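PDB 3U52: phenol hydroxylase component phL from Pseudomonas stutzeri, which probably serves as a subunit of the hydroxylase component of a bacterial multicomponent monooxygenase that converts phenol to catechol. Local coordinates for residues His15-Ile20 / Tyr32-Tyr37; Gly86-Met91 / Arg254-Glu259; Met135-Ile140 / Val217-Ile222. All blocks are in the same frame, centred on the assembly; numbering follows the deposited sequence.

Contact 1: residues His15-Ile20 / Tyr32-Tyr37; sequences HTYGHI and YQEASY
T16, just ahead of helix 18-24, and E34, on helix 31-36, link two short consecutive helical elements of the N-terminal region, well away from the centre of the chain. The hydroxyl OG1 of T16 donates to OE2 of E34 over 2.6 Å, reaching the carboxylate oxygen on its anti lone pair, away from the other oxygen. The threonine is turned for this: OG1 lies opposite its own backbone N (chi1 -175°), while the glutamate runs out extended beyond CG and passes the threonine in the opposite direction. A water supplies a second proton to OE2 of E34, 2.7 Å away, and donates also to the carbonyl O of H15 at 2.9 Å. OE2 is thus held by two donors, and the water ties the loop ahead of helix 18-24 to the same carboxylate. E34 OE1 is bonded to a polar side chain of another protein's chain, so the glutamate serves both the contact between the two helices within the chain and a subunit interface. Y17, at the N-cap position of its helix, crosses the glutamate at about a right angle, CE1 of the ring lying 4.1 Å from CD of E34; its OH bonds to backbone of that other protein. Beside the polar pair, CD1 of I20 rests against the C-terminal turn of helix 31-36. This methyl sits 3.3 Å from O of Q33, a carbonyl engaged by the backbone N-H of S36, and 3.9 Å from CB of Y37. The H19 ring comes in beside it, CD2 lying 3.4 Å from O of Y37, just where the chain leaves the helix. The Y37 ring itself turns away, meeting F24 edge-to-face and bonding through OH to S74.

Contact 2: residues Gly86-Met91 / Arg254-Glu259; sequences GNRAKM and RDWYKE
Helices 81-105 and 251-274 run close to antiparallel here, their short segments inclined at 153° and 12.1 Å apart at closest approach; M91 and D255 have the nearest CA atoms. Long side chains therefore bridge two helices of the all-helical methane/phenol/alkene hydroxylase fold. R88 and E259 reach toward each other from opposite directions and form a bidentate, end-on salt bridge: NH1 of R88 donates to OE1 of E259 at 2.9 Å, and its NH2 to OE2 at 2.7 Å. Both bonds are nearly straight, and the guanidinium and carboxylate are only 21° from coplanar, so neither group can turn without breaking the pair. R77 gives OE2 of E259 a second cationic partner, while D159 takes both NE of R88 and NE1 of W256, holding the two side chains near each other. Next to that indole, NH2 of R88 stands 3.8 Å from CD1 of W256. The next residue, Y257, points away from helix 81-105 and touches a bound xenon. M91 makes the apolar end of the contact: its chain bends at the sulfur, bringing CE to 4.3 Å from CB of W256.

Contact 3: residues Met135-Ile140 / Val217-Ile222; sequences MNNAKI and VQNILI
A reciprocal pair of asparagine amides, N137 and N219, joins helix 126-143 to helix 211-240 deep in the protein, about 7 Å from the centre of the chain to the centre of the contact. The two side chains approach from opposite directions and lie nearly coplanar, their amide planes 19° apart. Both have CG anti to their own carbonyl carbon (chi1 -73° in N137), which sends each amide toward the other helix. ND2 of N137 donates to OD1 of N219 at 2.8 Å, and ND2 of N219 returns a longer bond of 3.2 Å to OD1 of N137. Each N-H points at a lone pair in the carbonyl plane, so the two amides close a nearly flat ring in which the orientation of one sets that of the other. T215 adds a further hydrogen bond to OD1 of N219. In the helical methane/phenol/alkene hydroxylase fold the segments cross at 128° with axes 10.7 Å apart, and helix 211-240 widens into a pi-type turn that includes N219, where N of I222 bonds to O of V217 at 2.8 Å. A leucine in place of N137 would probably leave ND2 of N219 without its acceptor here and OD1 with one donor fewer, so the amide would be less firmly fixed. At the margin, CD1 of I140 lies 4.2 Å from OD1 of N219. H153 and T156 of helix 147-175 pack against N137.

From the N terminus, contact 1 closes first, a short loop of eleven residues that ties helix 18-24 to helix 31-36 before the main helical body begins. Helix 81-105 then opens contact 2, which stays open until helix 251-274 returns to it 162 residues later. Within that long excursion contact 3 opens on helix 126-143 and closes on helix 211-240, so it is wholly enclosed by contact 2 and none of the three cross. Contacts 2 and 3 lie about 19 Å apart between centres. Helix 147-175 packs against all three, although contact 1 lies farther out, its centre about 26 Å from that of contact 2 and 28 Å from that of contact 3.

Contact 1: residues His15-Ile20 / Tyr32-Tyr37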
loop_
_atom_site.group_PDB
_atom_site.type_symbol
_atom_site.label_atom_id
_atom_site.label_comp_id
_atom_site.label_asym_id
_atom_site.label_seq_id
_atom_site.Cartn_x
_atom_site.Cartn_y
_atom_site.Cartn_z
ATOM N N HIS D 15 7.184 -1.792 -23.631
ATOM C CA HIS D 15 6.014 -1.472 -22.822
ATOM C C HIS D 15 5.328 -2.606 -22.071
ATOM O O HIS D 15 4.612 -2.351 -21.105
ATOM C CB HIS D 15 4.962 -0.866 -23.725
ATOM C CG HIS D 15 5.259 0.540 -24.107
ATOM N ND1 HIS D 15 5.372 0.948 -25.417
ATOM C CD2 HIS D 15 5.494 1.634 -23.346
ATOM C CE1 HIS D 15 5.654 2.237 -25.451
ATOM N NE2 HIS D 15 5.731 2.678 -24.206
ATOM N N THR D 16 5.433 -3.832 -22.593
ATOM C CA THR D 16 4.782 -4.977 -21.954
ATOM C C THR D 16 5.515 -6.251 -22.417
ATOM O O THR D 16 6.592 -6.143 -23.060
ATOM C CB THR D 16 3.257 -5.033 -22.246
ATOM O OG1 THR D 16 2.669 -6.107 -21.491
ATOM C CG2 THR D 16 3.013 -5.261 -23.743
ATOM N N TYR D 17 4.987 -7.422 -22.035
ATOM C CA TYR D 17 5.568 -8.716 -22.435
ATOM C C TYR D 17 5.307 -9.035 -23.908
ATOM O O TYR D 17 4.330 -8.581 -24.495
ATOM C CB TYR D 17 5.024 -9.840 -21.547
ATOM C CG TYR D 17 5.329 -9.696 -20.090
ATOM C CD1 TYR D 17 4.317 -9.346 -19.183
ATOM C CD2 TYR D 17 6.610 -9.893 -19.603
ATOM C CE1 TYR D 17 4.574 -9.205 -17.827
ATOM C CE2 TYR D 17 6.891 -9.766 -18.210
ATOM C CZ TYR D 17 5.848 -9.419 -17.347
ATOM O OH TYR D 17 6.084 -9.304 -16.013
ATOM N N GLY D 18 6.181 -9.835 -24.528
ATOM C CA GLY D 18 6.014 -10.158 -25.953
ATOM C C GLY D 18 4.670 -10.787 -26.305
ATOM O O GLY D 18 4.043 -10.436 -27.315
ATOM N N HIS D 19 4.233 -11.749 -25.492
ATOM C CA HIS D 19 2.963 -12.411 -25.735
ATOM C C HIS D 19 1.763 -11.452 -25.643
ATOM O O HIS D 19 0.803 -11.570 -26.428
ATOM C CB HIS D 19 2.796 -13.663 -24.849
ATOM C CG HIS D 19 2.923 -13.397 -23.393
ATOM N ND1 HIS D 19 4.132 -13.396 -22.728
ATOM C CD2 HIS D 19 1.978 -13.137 -22.462
ATOM C CE1 HIS D 19 3.921 -13.145 -21.447
ATOM N NE2 HIS D 19 2.620 -12.979 -21.263
ATOM N N ILE D 20 1.857 -10.479 -24.740
ATOM C CA ILE D 20 0.855 -9.392 -24.646
ATOM C C ILE D 20 0.939 -8.474 -25.895
ATOM O O ILE D 20 -0.063 -8.131 -26.468
ATOM C CB ILE D 20 0.930 -8.602 -23.272
ATOM C CG1 ILE D 20 0.806 -9.539 -22.063
ATOM C CG2 ILE D 20 -0.127 -7.441 -23.178
ATOM C CD1 ILE D 20 -0.509 -10.378 -22.044
ATOM N N TYR D 32 -5.391 -6.848 -15.884
ATOM C CA TYR D 32 -6.145 -8.010 -16.376
ATOM C C TYR D 32 -5.444 -8.667 -17.539
ATOM O O TYR D 32 -5.319 -9.881 -17.539
ATOM C CB TYR D 32 -7.592 -7.638 -16.753
ATOM C CG TYR D 32 -8.372 -8.828 -17.272
ATOM C CD1 TYR D 32 -8.804 -9.846 -16.411
ATOM C CD2 TYR D 32 -8.624 -8.978 -18.624
ATOM C CE1 TYR D 32 -9.515 -10.959 -16.918
ATOM C CE2 TYR D 32 -9.323 -10.078 -19.117
ATOM C CZ TYR D 32 -9.761 -11.057 -18.260
ATOM O OH TYR D 32 -10.436 -12.141 -18.789
ATOM N N GLN D 33 -4.978 -7.878 -18.520
ATOM C CA GLN D 33 -4.295 -8.445 -19.692
ATOM C C GLN D 33 -3.021 -9.192 -19.310
ATOM O O GLN D 33 -2.901 -10.356 -19.703
ATOM C CB GLN D 33 -3.989 -7.433 -20.786
ATOM C CG GLN D 33 -5.279 -6.896 -21.471
ATOM C CD GLN D 33 -5.032 -5.686 -22.353
ATOM O OE1 GLN D 33 -4.220 -4.841 -22.036
ATOM N NE2 GLN D 33 -5.781 -5.575 -23.440
ATOM N N GLU D 34 -2.111 -8.570 -18.557
ATOM C CA GLU D 34 -0.862 -9.231 -18.157
ATOM C C GLU D 34 -1.075 -10.509 -17.322
ATOM O O GLU D 34 -0.215 -11.406 -17.300
ATOM C CB GLU D 34 0.112 -8.248 -17.451
ATOM C CG GLU D 34 0.520 -7.160 -18.428
ATOM C CD GLU D 34 1.691 -6.262 -18.005
ATOM O OE1 GLU D 34 1.923 -6.056 -16.805
ATOM O OE2 GLU D 34 2.362 -5.707 -18.923
ATOM N N ALA D 35 -2.208 -10.571 -16.648
ATOM C CA ALA D 35 -2.460 -11.649 -15.724
ATOM C C ALA D 35 -3.148 -12.820 -16.364
ATOM O O ALA D 35 -3.144 -13.892 -15.775
ATOM C CB ALA D 35 -3.305 -11.158 -14.529
ATOM N N SER D 36 -3.742 -12.612 -17.540
ATOM C CA SER D 36 -4.762 -13.505 -18.021
ATOM C C SER D 36 -4.556 -14.157 -19.402
ATOM O O SER D 36 -5.343 -15.036 -19.776
ATOM C CB SER D 36 -6.116 -12.805 -17.965
ATOM O OG SER D 36 -6.385 -12.367 -16.644
ATOM N N TYR D 37 -3.550 -13.703 -20.161
ATOM C CA TYR D 37 -3.409 -14.097 -21.556
ATOM C C TYR D 37 -2.090 -14.785 -21.788
ATOM O O TYR D 37 -1.057 -14.210 -21.488
ATOM C CB TYR D 37 -3.499 -12.868 -22.492
ATOM C CG TYR D 37 -4.904 -12.311 -22.606
ATOM C CD1 TYR D 37 -5.347 -11.316 -21.715
ATOM C CD2 TYR D 37 -5.795 -12.797 -23.569
ATOM C CE1 TYR D 37 -6.626 -10.820 -21.791
ATOM C CE2 TYR D 37 -7.089 -12.296 -23.661
ATOM C CZ TYR D 37 -7.484 -11.317 -22.776
ATOM O OH TYR D 37 -8.735 -10.819 -22.848
HETATM O O HOH W 1 2.331 -3.045 -19.491
#

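Contact 2: residues Gly86-Met91 / Arg254-Glu259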
loop_
_atom_site.group_PDB
_atom_site.type_symbol
_atom_site.label_atom_id
_atom_site.label_comp_id
_atom_site.label_asym_id
_atom_site.label_seq_id
_atom_site.Cartn_x
_atom_site.Cartn_y
_atom_site.Cartn_z
ATOM N N GLY D 86 -10.984 -8.447 -3.998
ATOM C CA GLY D 86 -11.359 -7.099 -3.572
ATOM C C GLY D 86 -12.864 -6.950 -3.656
ATOM O O GLY D 86 -13.501 -6.471 -2.721
ATOM N N ASN D 87 -13.447 -7.381 -4.769
ATOM C CA ASN D 87 -14.901 -7.316 -4.926
ATOM C C ASN D 87 -15.604 -8.219 -3.917
ATOM O O ASN D 87 -16.538 -7.784 -3.224
ATOM C CB ASN D 87 -15.265 -7.686 -6.357
ATOM C CG ASN D 87 -16.696 -7.459 -6.648
ATOM O OD1 ASN D 87 -17.573 -8.274 -6.274
ATOM N ND2 ASN D 87 -16.979 -6.323 -7.303
ATOM N N ARG D 88 -15.149 -9.455 -3.763
ATOM C CA ARG D 88 -15.780 -10.329 -2.789
ATOM C C ARG D 88 -15.695 -9.852 -1.319
ATOM O O ARG D 88 -16.612 -10.090 -0.521
ATOM C CB ARG D 88 -15.200 -11.737 -2.912
ATOM C CG ARG D 88 -15.552 -12.364 -4.300
ATOM C CD ARG D 88 -17.041 -12.733 -4.347
ATOM N NE ARG D 88 -17.401 -13.261 -5.690
ATOM C CZ ARG D 88 -17.773 -12.542 -6.738
ATOM N NH1 ARG D 88 -17.871 -11.227 -6.657
ATOM N NH2 ARG D 88 -18.037 -13.157 -7.899
ATOM N N ALA D 89 -14.555 -9.281 -0.940
ATOM C CA ALA D 89 -14.363 -8.759 0.424
ATOM C C ALA D 89 -15.402 -7.716 0.754
ATOM O O ALA D 89 -15.881 -7.690 1.876
ATOM C CB ALA D 89 -12.969 -8.156 0.583
ATOM N N LYS D 90 -15.671 -6.822 -0.181
ATOM C CA LYS D 90 -16.725 -5.797 -0.047
ATOM C C LYS D 90 -18.100 -6.437 0.146
ATOM O O LYS D 90 -18.868 -6.031 1.034
ATOM C CB LYS D 90 -16.741 -4.956 -1.311
ATOM C CG LYS D 90 -17.701 -3.765 -1.316
ATOM C CD LYS D 90 -17.657 -3.067 -2.697
ATOM C CE LYS D 90 -18.476 -1.748 -2.729
ATOM N NZ LYS D 90 -17.895 -0.708 -3.679
ATOM N N MET D 91 -18.424 -7.431 -0.691
ATOM C CA MET D 91 -19.679 -8.169 -0.574
ATOM C C MET D 91 -19.847 -8.882 0.742
ATOM O O MET D 91 -20.942 -8.835 1.323
ATOM C CB MET D 91 -19.814 -9.199 -1.691
ATOM C CG MET D 91 -20.097 -8.611 -3.033
ATOM S SD MET D 91 -20.050 -9.789 -4.384
ATOM C CE MET D 91 -21.476 -10.794 -4.008
ATOM N N ARG D 254 -28.354 -12.923 -4.672
ATOM C CA ARG D 254 -28.905 -12.099 -5.768
ATOM C C ARG D 254 -27.877 -11.187 -6.455
ATOM O O ARG D 254 -27.848 -11.091 -7.705
ATOM C CB ARG D 254 -30.147 -11.289 -5.340
ATOM C CG ARG D 254 -31.405 -12.138 -5.170
ATOM C CD ARG D 254 -32.629 -11.277 -4.703
ATOM N NE ARG D 254 -32.414 -10.797 -3.336
ATOM C CZ ARG D 254 -32.689 -11.517 -2.258
ATOM N NH1 ARG D 254 -33.232 -12.715 -2.414
ATOM N NH2 ARG D 254 -32.424 -11.038 -1.027
ATOM N N ASP D 255 -27.041 -10.516 -5.652
ATOM C CA ASP D 255 -25.952 -9.717 -6.195
ATOM C C ASP D 255 -24.959 -10.587 -6.995
ATOM O O ASP D 255 -24.530 -10.200 -8.090
ATOM C CB ASP D 255 -25.201 -8.993 -5.037
ATOM C CG ASP D 255 -25.988 -7.763 -4.486
ATOM O OD1 ASP D 255 -26.985 -7.353 -5.139
ATOM O OD2 ASP D 255 -25.632 -7.228 -3.386
ATOM N N TRP D 256 -24.572 -11.732 -6.428
ATOM C CA TRP D 256 -23.667 -12.682 -7.107
ATOM C C TRP D 256 -24.216 -13.093 -8.488
ATOM O O TRP D 256 -23.515 -13.044 -9.515
ATOM C CB TRP D 256 -23.405 -13.943 -6.234
ATOM C CG TRP D 256 -22.614 -14.977 -6.974
ATOM C CD1 TRP D 256 -21.253 -15.006 -7.116
ATOM C CD2 TRP D 256 -23.124 -16.067 -7.784
ATOM N NE1 TRP D 256 -20.880 -16.069 -7.917
ATOM C CE2 TRP D 256 -21.997 -16.742 -8.330
ATOM C CE3 TRP D 256 -24.413 -16.580 -8.040
ATOM C CZ2 TRP D 256 -22.121 -17.883 -9.145
ATOM C CZ3 TRP D 256 -24.539 -17.701 -8.879
ATOM C CH2 TRP D 256 -23.391 -18.330 -9.429
ATOM N N TYR D 257 -25.485 -13.482 -8.502
ATOM C CA TYR D 257 -26.139 -13.950 -9.706
ATOM C C TYR D 257 -26.154 -12.914 -10.779
ATOM O O TYR D 257 -25.798 -13.227 -11.916
ATOM C CB TYR D 257 -27.559 -14.415 -9.438
ATOM C CG TYR D 257 -28.213 -14.970 -10.673
ATOM C CD1 TYR D 257 -27.735 -16.127 -11.262
ATOM C CD2 TYR D 257 -29.286 -14.295 -11.280
ATOM C CE1 TYR D 257 -28.320 -16.637 -12.392
ATOM C CE2 TYR D 257 -29.888 -14.795 -12.423
ATOM C CZ TYR D 257 -29.389 -15.981 -12.967
ATOM O OH TYR D 257 -29.917 -16.518 -14.086
ATOM N N LYS D 258 -26.543 -11.683 -10.433
ATOM C CA LYS D 258 -26.564 -10.580 -11.402
ATOM C C LYS D 258 -25.194 -10.364 -12.054
ATOM O O LYS D 258 -25.093 -10.151 -13.277
ATOM C CB LYS D 258 -27.005 -9.276 -10.712
ATOM C CG LYS D 258 -28.498 -9.261 -10.393
ATOM C CD LYS D 258 -29.301 -9.382 -11.753
ATOM C CE LYS D 258 -30.444 -10.439 -11.746
ATOM N NZ LYS D 258 -31.815 -9.855 -11.558
ATOM N N GLU D 259 -24.150 -10.409 -11.238
ATOM C CA GLU D 259 -22.776 -10.255 -11.753
ATOM C C GLU D 259 -22.370 -11.438 -12.650
ATOM O O GLU D 259 -21.638 -11.271 -13.600
ATOM C CB GLU D 259 -21.804 -10.075 -10.571
ATOM C CG GLU D 259 -20.321 -10.017 -10.979
ATOM C CD GLU D 259 -19.400 -10.578 -9.891
ATOM O OE1 GLU D 259 -19.101 -9.823 -8.930
ATOM O OE2 GLU D 259 -18.995 -11.782 -9.994
#

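Contact 3: residues Met135-Ile140 / Val217-Ile222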
loop_
_atom_site.group_PDB
_atom_site.type_symbol
_atom_site.label_atom_id
_atom_site.label_comp_id
_atom_site.label_asym_id
_atom_site.label_seq_id
_atom_site.Cartn_x
_atom_site.Cartn_y
_atom_site.Cartn_z
ATOM N N MET D 135 -17.799 -28.469 -7.292
ATOM C CA MET D 135 -17.014 -29.582 -7.845
ATOM C C MET D 135 -16.934 -29.509 -9.387
ATOM O O MET D 135 -15.852 -29.733 -9.984
ATOM C CB MET D 135 -17.554 -30.934 -7.375
ATOM C CG MET D 135 -17.503 -31.141 -5.859
ATOM S SD MET D 135 -18.264 -32.720 -5.503
ATOM C CE MET D 135 -17.014 -33.814 -6.220
ATOM N N ASN D 136 -18.052 -29.159 -10.028
ATOM C CA ASN D 136 -18.082 -29.055 -11.506
ATOM C C ASN D 136 -17.195 -27.953 -12.052
ATOM O O ASN D 136 -16.532 -28.119 -13.066
ATOM C CB ASN D 136 -19.507 -28.860 -11.998
ATOM C CG ASN D 136 -20.363 -30.091 -11.788
ATOM O OD1 ASN D 136 -21.600 -30.017 -11.681
ATOM N ND2 ASN D 136 -19.704 -31.235 -11.702
ATOM N N ASN D 137 -17.153 -26.828 -11.337
ATOM C CA ASN D 137 -16.285 -25.724 -11.728
ATOM C C ASN D 137 -14.827 -25.956 -11.423
ATOM O O ASN D 137 -13.995 -25.453 -12.176
ATOM C CB ASN D 137 -16.808 -24.400 -11.098
ATOM C CG ASN D 137 -18.079 -23.911 -11.805
ATOM O OD1 ASN D 137 -19.203 -23.846 -11.223
ATOM N ND2 ASN D 137 -17.909 -23.565 -13.061
ATOM N N ALA D 138 -14.490 -26.673 -10.335
ATOM C CA ALA D 138 -13.123 -27.160 -10.170
ATOM C C ALA D 138 -12.674 -28.050 -11.315
ATOM O O ALA D 138 -11.528 -27.926 -11.797
ATOM C CB ALA D 138 -12.919 -27.901 -8.830
ATOM N N LYS D 139 -13.533 -28.982 -11.709
ATOM C CA LYS D 139 -13.267 -29.794 -12.937
ATOM C C LYS D 139 -12.963 -28.927 -14.185
ATOM O O LYS D 139 -11.950 -29.138 -14.858
ATOM C CB LYS D 139 -14.389 -30.826 -13.161
ATOM C CG LYS D 139 -14.158 -31.932 -14.240
ATOM C CD LYS D 139 -14.940 -31.560 -15.494
ATOM C CE LYS D 139 -15.309 -32.737 -16.465
ATOM N NZ LYS D 139 -14.162 -33.550 -16.844
ATOM N N ILE D 140 -13.806 -27.940 -14.478
ATOM C CA ILE D 140 -13.583 -27.097 -15.666
ATOM C C ILE D 140 -12.276 -26.343 -15.503
ATOM O O ILE D 140 -11.474 -26.281 -16.442
ATOM C CB ILE D 140 -14.815 -26.154 -15.943
ATOM C CG1 ILE D 140 -16.066 -26.976 -16.165
ATOM C CG2 ILE D 140 -14.604 -25.179 -17.098
ATOM C CD1 ILE D 140 -17.337 -26.271 -15.668
ATOM N N VAL D 217 -24.337 -26.749 -18.758
ATOM C CA VAL D 217 -25.396 -27.366 -17.945
ATOM C C VAL D 217 -25.448 -26.743 -16.564
ATOM O O VAL D 217 -26.534 -26.349 -16.078
ATOM C CB VAL D 217 -25.165 -28.888 -17.798
ATOM C CG1 VAL D 217 -26.220 -29.496 -16.878
ATOM C CG2 VAL D 217 -25.185 -29.547 -19.189
ATOM N N GLN D 218 -24.284 -26.690 -15.920
ATOM C CA GLN D 218 -24.148 -26.099 -14.591
ATOM C C GLN D 218 -24.378 -24.561 -14.546
ATOM O O GLN D 218 -25.234 -24.052 -13.803
ATOM C CB GLN D 218 -22.762 -26.409 -13.999
ATOM C CG GLN D 218 -22.574 -25.851 -12.563
ATOM C CD GLN D 218 -23.566 -26.522 -11.565
ATOM O OE1 GLN D 218 -23.299 -27.598 -11.117
ATOM N NE2 GLN D 218 -24.656 -25.847 -11.193
ATOM N N ASN D 219 -23.593 -23.842 -15.329
ATOM C CA ASN D 219 -23.480 -22.398 -15.175
ATOM C C ASN D 219 -24.529 -21.600 -15.941
ATOM O O ASN D 219 -24.749 -20.444 -15.603
ATOM C CB ASN D 219 -22.035 -21.915 -15.481
ATOM C CG ASN D 219 -20.988 -22.499 -14.495
ATOM O OD1 ASN D 219 -19.943 -23.014 -14.910
ATOM N ND2 ASN D 219 -21.285 -22.457 -13.197
ATOM N N ILE D 220 -25.170 -22.209 -16.968
ATOM C CA ILE D 220 -26.241 -21.558 -17.729
ATOM C C ILE D 220 -27.607 -22.217 -17.422
ATOM O O ILE D 220 -28.522 -21.562 -16.909
ATOM C CB ILE D 220 -26.023 -21.590 -19.317
ATOM C CG1 ILE D 220 -24.605 -21.159 -19.765
ATOM C CG2 ILE D 220 -27.129 -20.771 -20.051
ATOM C CD1 ILE D 220 -24.141 -19.865 -19.171
ATOM N N LEU D 221 -27.742 -23.502 -17.735
ATOM C CA LEU D 221 -29.061 -24.168 -17.636
ATOM C C LEU D 221 -29.578 -24.372 -16.198
ATOM O O LEU D 221 -30.676 -23.930 -15.878
ATOM C CB LEU D 221 -29.096 -25.477 -18.427
ATOM C CG LEU D 221 -28.743 -25.439 -19.932
ATOM C CD1 LEU D 221 -28.783 -26.886 -20.475
ATOM C CD2 LEU D 221 -29.574 -24.452 -20.798
ATOM N N ILE D 222 -28.809 -24.991 -15.315
ATOM C CA ILE D 222 -29.291 -25.178 -13.943
ATOM C C ILE D 222 -29.398 -23.819 -13.193
ATOM O O ILE D 222 -30.459 -23.443 -12.706
ATOM C CB ILE D 222 -28.409 -26.179 -13.178
ATOM C CG1 ILE D 222 -28.616 -27.615 -13.749
ATOM C CG2 ILE D 222 -28.773 -26.185 -11.714
ATOM C CD1 ILE D 222 -27.495 -28.561 -13.408
#